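Local coordinates for phosphotriesterase family protein (Listeria monocytogenes serotype 4b str. H7858, PDB 3PNZ), which probably hydrolyses phosphorylated sugar lactones as a zinc-dependent lactonase of the amidohydrolase fold, at residues D44-A56 with L76-Q88. Sequence-based numbering, arbitrary orientation.
Sequences DKEKSQLDVQDFA and LDVAQISKETGIQ
Lys45 NZ lies 2.7 Å from Glu84 OE2, a salt bridge that reaches the carboxylate from above its plane. The same ammonium bonds Gln49 OE1 and makes a second salt bridge to Glu46 OE2, so three acceptors fix its position; a bend at chi2 turns the otherwise extended lysine chain toward them. Gln49 presents the other end of its amide to Glu84: NE2 to OE1 is 2.9 Å and nearly straight (168° at the hydrogen), with the amide and carboxylate planes 84° apart. Glu84 OE2 also accepts from Gln80 NE2, and a water donates to both Glu46 OE1 and Glu84 OE1.

These polar groups line the outer edge of helices 45-56 and 76-85, whose axes come within 10.0 Å at a crossing angle of -41°. In the amidohydrolase (TIM-type) barrel the two helices follow parallel strands 19-23 and 62-65, respectively. The packing is knobs-into-holes: Lys45 sits among Asp77, Gln80, Ile81 and Glu84, while Ile81 enters the hole formed by Lys45, Ser48, Gln49 and Val52. Ile81 CG2 meets Val52 CB at 3.9 Å. Further along, Val52 CG1 touches Ile87 CG1 (3.5 Å), and Ile87 CD1 presses tightly on Ala56 CB (3.5 Å) and approaches Phe55 CD2 obliquely (3.8 Å). Thr85 OG1, 3.6 Å from Val52 CG1, accepts from Ile87 N, which makes an ST turn at the helix end, and separately donates to Ile81 O. Beneath, Phe55 and Ile87 both rest on Ile63 of strand 62-65.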
ATOM      1  N   ASP A  44     -10.030  -0.771  16.762  1.00 25.80           N
ATOM      2  CA  ASP A  44      -9.575  -0.494  18.126  1.00 27.79           C
ATOM      3  C   ASP A  44      -8.169   0.098  18.139  1.00 27.30           C
ATOM      4  O   ASP A  44      -7.178  -0.620  18.015  1.00 26.42           O
ATOM      5  CB  ASP A  44      -9.617  -1.762  18.983  1.00 25.75           C
ATOM      6  CG  ASP A  44      -9.387  -1.483  20.462  1.00 33.44           C
ATOM      7  OD1 ASP A  44      -8.461  -0.713  20.809  1.00 31.91           O
ATOM      8  OD2 ASP A  44     -10.142  -2.042  21.285  1.00 34.61           O
ATOM      9  N   LYS A  45      -8.085   1.413  18.319  1.00 23.84           N
ATOM     10  CA  LYS A  45      -6.804   2.118  18.259  1.00 24.58           C
ATOM     11  C   LYS A  45      -5.745   1.526  19.193  1.00 27.44           C
ATOM     12  O   LYS A  45      -4.584   1.376  18.812  1.00 25.00           O
ATOM     13  CB  LYS A  45      -7.012   3.618  18.531  1.00 26.13           C
ATOM     14  CG  LYS A  45      -5.735   4.467  18.532  1.00 24.09           C
ATOM     15  CD  LYS A  45      -5.062   4.486  19.904  1.00 26.20           C
ATOM     16  CE  LYS A  45      -4.165   5.718  20.063  1.00 24.83           C
ATOM     17  NZ  LYS A  45      -3.455   5.707  21.375  1.00 27.45           N
ATOM     18  N   GLU A  46      -6.127   1.187  20.418  1.00 26.67           N
ATOM     19  CA  GLU A  46      -5.132   0.706  21.372  1.00 25.03           C
ATOM     20  C   GLU A  46      -4.614  -0.686  21.005  1.00 24.93           C
ATOM     21  O   GLU A  46      -3.438  -0.997  21.226  1.00 26.93           O
ATOM     22  CB  GLU A  46      -5.668   0.741  22.806  1.00 30.61           C
ATOM     23  CG  GLU A  46      -6.020   2.153  23.308  1.00 30.71           C
ATOM     24  CD  GLU A  46      -4.833   3.116  23.323  1.00 34.07           C
ATOM     25  OE1 GLU A  46      -3.668   2.659  23.371  1.00 32.07           O
ATOM     26  OE2 GLU A  46      -5.072   4.344  23.300  1.00 34.94           O
ATOM     27  N   LYS A  47      -5.482  -1.517  20.430  1.00 25.97           N
ATOM     28  CA  LYS A  47      -5.052  -2.841  19.975  1.00 26.07           C
ATOM     29  C   LYS A  47      -4.121  -2.738  18.760  1.00 24.03           C
ATOM     30  O   LYS A  47      -3.069  -3.380  18.724  1.00 21.76           O
ATOM     31  CB  LYS A  47      -6.250  -3.756  19.689  1.00 27.76           C
ATOM     32  CG  LYS A  47      -6.998  -4.185  20.951  1.00 25.78           C
ATOM     33  CD  LYS A  47      -8.171  -5.110  20.646  1.00 31.30           C
ATOM     34  CE  LYS A  47      -8.877  -5.520  21.932  1.00 33.26           C
ATOM     35  NZ  LYS A  47     -10.052  -6.383  21.670  1.00 40.11           N
ATOM     36  N   SER A  48      -4.497  -1.916  17.783  1.00 24.93           N
ATOM     37  CA  SER A  48      -3.626  -1.689  16.635  1.00 21.96           C
ATOM     38  C   SER A  48      -2.283  -1.172  17.109  1.00 23.72           C
ATOM     39  O   SER A  48      -1.232  -1.605  16.634  1.00 21.69           O
ATOM     40  CB  SER A  48      -4.254  -0.714  15.642  1.00 22.70           C
ATOM     41  OG  SER A  48      -5.488  -1.205  15.153  1.00 23.62           O
ATOM     42  N   GLN A  49      -2.316  -0.258  18.075  1.00 23.34           N
ATOM     43  CA  GLN A  49      -1.087   0.335  18.586  1.00 24.47           C
ATOM     44  C   GLN A  49      -0.132  -0.698  19.186  1.00 21.17           C
ATOM     45  O   GLN A  49       1.086  -0.595  19.039  1.00 24.55           O
ATOM     46  CB  GLN A  49      -1.398   1.440  19.600  1.00 23.86           C
ATOM     47  CG  GLN A  49      -0.154   2.036  20.219  1.00 22.99           C
ATOM     48  CD  GLN A  49      -0.441   3.312  20.988  1.00 28.43           C
ATOM     49  OE1 GLN A  49      -1.424   4.007  20.715  1.00 27.69           O
ATOM     50  NE2 GLN A  49       0.417   3.627  21.949  1.00 28.82           N
ATOM     51  N   LEU A  50      -0.675  -1.704  19.862  1.00 21.14           N
ATOM     52  CA  LEU A  50       0.174  -2.732  20.449  1.00 23.68           C
ATOM     53  C   LEU A  50       0.981  -3.480  19.380  1.00 22.87           C
ATOM     54  O   LEU A  50       2.153  -3.794  19.595  1.00 23.98           O
ATOM     55  CB  LEU A  50      -0.648  -3.694  21.303  1.00 25.86           C
ATOM     56  CG  LEU A  50      -1.199  -3.069  22.588  1.00 29.04           C
ATOM     57  CD1 LEU A  50      -2.259  -3.959  23.233  1.00 28.82           C
ATOM     58  CD2 LEU A  50      -0.068  -2.786  23.557  1.00 31.81           C
ATOM     59  N   ASP A  51       0.367  -3.754  18.227  1.00 24.52           N
ATOM     60  CA  ASP A  51       1.110  -4.371  17.125  1.00 23.35           C
ATOM     61  C   ASP A  51       2.175  -3.425  16.553  1.00 21.20           C
ATOM     62  O   ASP A  51       3.310  -3.828  16.299  1.00 22.82           O
ATOM     63  CB  ASP A  51       0.172  -4.836  16.008  1.00 22.05           C
ATOM     64  CG  ASP A  51      -0.394  -6.233  16.260  1.00 25.02           C
ATOM     65  OD1 ASP A  51       0.001  -7.188  15.542  1.00 23.65           O
ATOM     66  OD2 ASP A  51      -1.236  -6.373  17.172  1.00 24.00           O
ATOM     67  N   VAL A  52       1.806  -2.170  16.339  1.00 21.97           N
ATOM     68  CA  VAL A  52       2.770  -1.196  15.836  1.00 20.37           C
ATOM     69  C   VAL A  52       3.947  -1.069  16.813  1.00 21.33           C
ATOM     70  O   VAL A  52       5.108  -0.957  16.406  1.00 21.91           O
ATOM     71  CB  VAL A  52       2.108   0.175  15.579  1.00 23.78           C
ATOM     72  CG1 VAL A  52       3.153   1.213  15.158  1.00 24.90           C
ATOM     73  CG2 VAL A  52       1.029   0.042  14.519  1.00 23.83           C
ATOM     74  N   GLN A  53       3.651  -1.114  18.108  1.00 25.67           N
ATOM     75  CA  GLN A  53       4.710  -1.080  19.116  1.00 22.86           C
ATOM     76  C   GLN A  53       5.629  -2.305  19.032  1.00 25.00           C
ATOM     77  O   GLN A  53       6.835  -2.190  19.233  1.00 22.06           O
ATOM     78  CB  GLN A  53       4.125  -0.933  20.524  1.00 25.14           C
ATOM     79  CG  GLN A  53       5.165  -0.677  21.611  1.00 26.10           C
ATOM     80  CD  GLN A  53       5.886   0.654  21.427  1.00 26.79           C
ATOM     81  OE1 GLN A  53       5.262   1.717  21.420  1.00 28.88           O
ATOM     82  NE2 GLN A  53       7.196   0.597  21.267  1.00 24.20           N
ATOM     83  N   ASP A  54       5.071  -3.479  18.730  1.00 23.07           N
ATOM     84  CA  ASP A  54       5.904  -4.660  18.518  1.00 21.51           C
ATOM     85  C   ASP A  54       6.898  -4.416  17.382  1.00 21.78           C
ATOM     86  O   ASP A  54       8.070  -4.779  17.473  1.00 23.86           O
ATOM     87  CB  ASP A  54       5.050  -5.883  18.179  1.00 24.06           C
ATOM     88  CG  ASP A  54       4.281  -6.417  19.373  1.00 28.80           C
ATOM     89  OD1 ASP A  54       4.713  -6.184  20.524  1.00 29.23           O
ATOM     90  OD2 ASP A  54       3.244  -7.083  19.153  1.00 28.36           O
ATOM     91  N   PHE A  55       6.402  -3.826  16.299  1.00 20.67           N
ATOM     92  CA  PHE A  55       7.222  -3.484  15.136  1.00 22.08           C
ATOM     93  C   PHE A  55       8.343  -2.547  15.574  1.00 21.80           C
ATOM     94  O   PHE A  55       9.514  -2.785  15.291  1.00 21.69           O
ATOM     95  CB  PHE A  55       6.325  -2.825  14.084  1.00 21.36           C
ATOM     96  CG  PHE A  55       7.037  -2.372  12.831  1.00 22.81           C
ATOM     97  CD1 PHE A  55       7.614  -3.288  11.959  1.00 20.34           C
ATOM     98  CD2 PHE A  55       7.053  -1.023  12.489  1.00 24.51           C
ATOM     99  CE1 PHE A  55       8.238  -2.861  10.786  1.00 20.12           C
ATOM    100  CE2 PHE A  55       7.671  -0.586  11.325  1.00 21.15           C
ATOM    101  CZ  PHE A  55       8.263  -1.509  10.467  1.00 20.66           C
ATOM    102  N   ALA A  56       7.975  -1.496  16.288  1.00 22.37           N
ATOM    103  CA  ALA A  56       8.957  -0.548  16.808  1.00 25.22           C
ATOM    104  C   ALA A  56      10.009  -1.254  17.666  1.00 25.50           C
ATOM    105  O   ALA A  56      11.211  -1.014  17.516  1.00 24.17           O
ATOM    106  CB  ALA A  56       8.258   0.544  17.602  1.00 23.12           C
ATOM    107  N   LEU A  76      -7.037  10.201  12.315  1.00 24.44           N
ATOM    108  CA  LEU A  76      -6.639  10.738  13.613  1.00 27.53           C
ATOM    109  C   LEU A  76      -6.107   9.649  14.543  1.00 26.15           C
ATOM    110  O   LEU A  76      -5.173   9.882  15.305  1.00 25.96           O
ATOM    111  CB  LEU A  76      -7.785  11.515  14.274  1.00 25.51           C
ATOM    112  CG  LEU A  76      -8.234  12.763  13.506  1.00 24.90           C
ATOM    113  CD1 LEU A  76      -9.441  13.408  14.175  1.00 33.06           C
ATOM    114  CD2 LEU A  76      -7.083  13.752  13.380  1.00 28.35           C
ATOM    115  N   ASP A  77      -6.692   8.453  14.473  1.00 25.93           N
ATOM    116  CA  ASP A  77      -6.230   7.343  15.304  1.00 23.75           C
ATOM    117  C   ASP A  77      -4.842   6.888  14.866  1.00 22.60           C
ATOM    118  O   ASP A  77      -3.978   6.605  15.692  1.00 24.04           O
ATOM    119  CB  ASP A  77      -7.206   6.160  15.226  1.00 27.26           C
ATOM    120  CG  ASP A  77      -8.529   6.436  15.929  1.00 33.20           C
ATOM    121  OD1 ASP A  77      -8.506   6.854  17.106  1.00 32.73           O
ATOM    122  OD2 ASP A  77      -9.592   6.222  15.310  1.00 35.45           O
ATOM    123  N   VAL A  78      -4.637   6.800  13.558  1.00 23.14           N
ATOM    124  CA  VAL A  78      -3.332   6.411  13.034  1.00 23.27           C
ATOM    125  C   VAL A  78      -2.264   7.451  13.390  1.00 23.19           C
ATOM    126  O   VAL A  78      -1.150   7.104  13.772  1.00 23.14           O
ATOM    127  CB  VAL A  78      -3.394   6.165  11.510  1.00 23.33           C
ATOM    128  CG1 VAL A  78      -2.007   5.887  10.948  1.00 23.45           C
ATOM    129  CG2 VAL A  78      -4.341   4.995  11.212  1.00 22.03           C
ATOM    130  N   ALA A  79      -2.614   8.727  13.278  1.00 25.15           N
ATOM    131  CA  ALA A  79      -1.695   9.795  13.667  1.00 24.20           C
ATOM    132  C   ALA A  79      -1.326   9.680  15.144  1.00 26.05           C
ATOM    133  O   ALA A  79      -0.164   9.838  15.513  1.00 25.49           O
ATOM    134  CB  ALA A  79      -2.301  11.168  13.364  1.00 25.00           C
ATOM    135  N   GLN A  80      -2.312   9.381  15.985  1.00 24.83           N
ATOM    136  CA  GLN A  80      -2.054   9.235  17.415  1.00 26.65           C
ATOM    137  C   GLN A  80      -1.123   8.055  17.697  1.00 25.10           C
ATOM    138  O   GLN A  80      -0.236   8.141  18.542  1.00 26.13           O
ATOM    139  CB  GLN A  80      -3.364   9.097  18.198  1.00 24.88           C
ATOM    140  CG  GLN A  80      -3.167   9.100  19.704  1.00 26.95           C
ATOM    141  CD  GLN A  80      -2.615  10.424  20.209  1.00 33.61           C
ATOM    142  OE1 GLN A  80      -2.881  11.480  19.632  1.00 33.18           O
ATOM    143  NE2 GLN A  80      -1.836  10.371  21.285  1.00 31.67           N
ATOM    144  N   ILE A  81      -1.313   6.955  16.970  1.00 24.38           N
ATOM    145  CA  ILE A  81      -0.434   5.799  17.110  1.00 21.19           C
ATOM    146  C   ILE A  81       1.000   6.144  16.720  1.00 21.35           C
ATOM    147  O   ILE A  81       1.950   5.777  17.413  1.00 24.97           O
ATOM    148  CB  ILE A  81      -0.940   4.612  16.255  1.00 21.58           C
ATOM    149  CG1 ILE A  81      -2.298   4.130  16.783  1.00 22.35           C
ATOM    150  CG2 ILE A  81       0.069   3.475  16.269  1.00 26.08           C
ATOM    151  CD1 ILE A  81      -2.954   3.027  15.944  1.00 21.76           C
ATOM    152  N   SER A  82       1.149   6.850  15.602  1.00 22.72           N
ATOM    153  CA  SER A  82       2.457   7.316  15.157  1.00 22.46           C
ATOM    154  C   SER A  82       3.130   8.131  16.262  1.00 23.73           C
ATOM    155  O   SER A  82       4.277   7.875  16.630  1.00 24.23           O
ATOM    156  CB  SER A  82       2.316   8.176  13.903  1.00 21.13           C
ATOM    157  OG  SER A  82       3.585   8.608  13.441  1.00 25.05           O
ATOM    158  N   LYS A  83       2.401   9.105  16.788  1.00 25.89           N
ATOM    159  CA  LYS A  83       2.926   9.941  17.865  1.00 25.90           C
ATOM    160  C   LYS A  83       3.395   9.123  19.069  1.00 27.71           C
ATOM    161  O   LYS A  83       4.498   9.332  19.576  1.00 29.61           O
ATOM    162  CB  LYS A  83       1.879  10.964  18.304  1.00 27.72           C
ATOM    163  CG  LYS A  83       2.304  11.780  19.516  1.00 35.14           C
ATOM    164  CD  LYS A  83       1.788  13.205  19.438  1.00 40.61           C
ATOM    165  CE  LYS A  83       0.274  13.262  19.475  1.00 40.24           C
ATOM    166  NZ  LYS A  83      -0.194  14.672  19.649  1.00 48.45           N
ATOM    167  N   GLU A  84       2.564   8.187  19.520  1.00 24.82           N
ATOM    168  CA  GLU A  84       2.868   7.412  20.724  1.00 27.17           C
ATOM    169  C   GLU A  84       3.970   6.364  20.546  1.00 28.87           C
ATOM    170  O   GLU A  84       4.738   6.109  21.470  1.00 28.43           O
ATOM    171  CB  GLU A  84       1.600   6.769  21.305  1.00 27.32           C
ATOM    172  CG  GLU A  84       0.550   7.761  21.785  1.00 29.04           C
ATOM    173  CD  GLU A  84      -0.581   7.093  22.546  1.00 25.09           C
ATOM    174  OE1 GLU A  84      -0.306   6.127  23.288  1.00 31.40           O
ATOM    175  OE2 GLU A  84      -1.743   7.531  22.400  1.00 29.23           O
ATOM    176  N   THR A  85       4.061   5.759  19.365  1.00 25.49           N
ATOM    177  CA  THR A  85       5.040   4.700  19.147  1.00 22.24           C
ATOM    178  C   THR A  85       6.342   5.189  18.533  1.00 23.44           C
ATOM    179  O   THR A  85       7.369   4.518  18.631  1.00 26.51           O
ATOM    180  CB  THR A  85       4.491   3.621  18.197  1.00 23.36           C
ATOM    181  OG1 THR A  85       4.249   4.209  16.912  1.00 22.61           O
ATOM    182  CG2 THR A  85       3.202   3.027  18.740  1.00 24.17           C
ATOM    183  N   GLY A  86       6.293   6.337  17.868  1.00 23.11           N
ATOM    184  CA  GLY A  86       7.451   6.852  17.163  1.00 26.40           C
ATOM    185  C   GLY A  86       7.594   6.312  15.746  1.00 26.68           C
ATOM    186  O   GLY A  86       8.527   6.683  15.026  1.00 25.47           O
ATOM    187  N   ILE A  87       6.683   5.431  15.337  1.00 21.35           N
ATOM    188  CA  ILE A  87       6.732   4.869  13.985  1.00 21.76           C
ATOM    189  C   ILE A  87       6.249   5.897  12.975  1.00 19.08           C
ATOM    190  O   ILE A  87       5.192   6.501  13.144  1.00 22.88           O
ATOM    191  CB  ILE A  87       5.872   3.584  13.870  1.00 21.10           C
ATOM    192  CG1 ILE A  87       6.419   2.498  14.797  1.00 21.49           C
ATOM    193  CG2 ILE A  87       5.807   3.090  12.416  1.00 21.48           C
ATOM    194  CD1 ILE A  87       7.847   2.109  14.500  1.00 22.88           C
ATOM    195  N   GLN A  88       7.036   6.097  11.926  1.00 20.57           N
ATOM    196  CA  GLN A  88       6.667   7.017  10.855  1.00 21.90           C
ATOM    197  C   GLN A  88       5.598   6.385   9.979  1.00 19.42           C
ATOM    198  O   GLN A  88       5.687   5.200   9.645  1.00 21.76           O
ATOM    199  CB  GLN A  88       7.907   7.377  10.038  1.00 22.16           C
ATOM    200  CG  GLN A  88       8.953   8.093  10.895  1.00 23.98           C
ATOM    201  CD  GLN A  88      10.315   8.229  10.241  1.00 26.10           C
ATOM    202  OE1 GLN A  88      11.026   9.212  10.477  1.00 25.12           O
ATOM    203  NE2 GLN A  88      10.700   7.247   9.440  1.00 22.52           N
TER
HETATM  204  O   HOH W   1      -2.117   4.535  24.599  1.00 34.83           O
HETATM  205  O   HOH W   2       8.562   3.146  20.603  1.00 28.11           O
HETATM  206  O   HOH W   3       6.117   3.993  22.921  1.00 31.46           O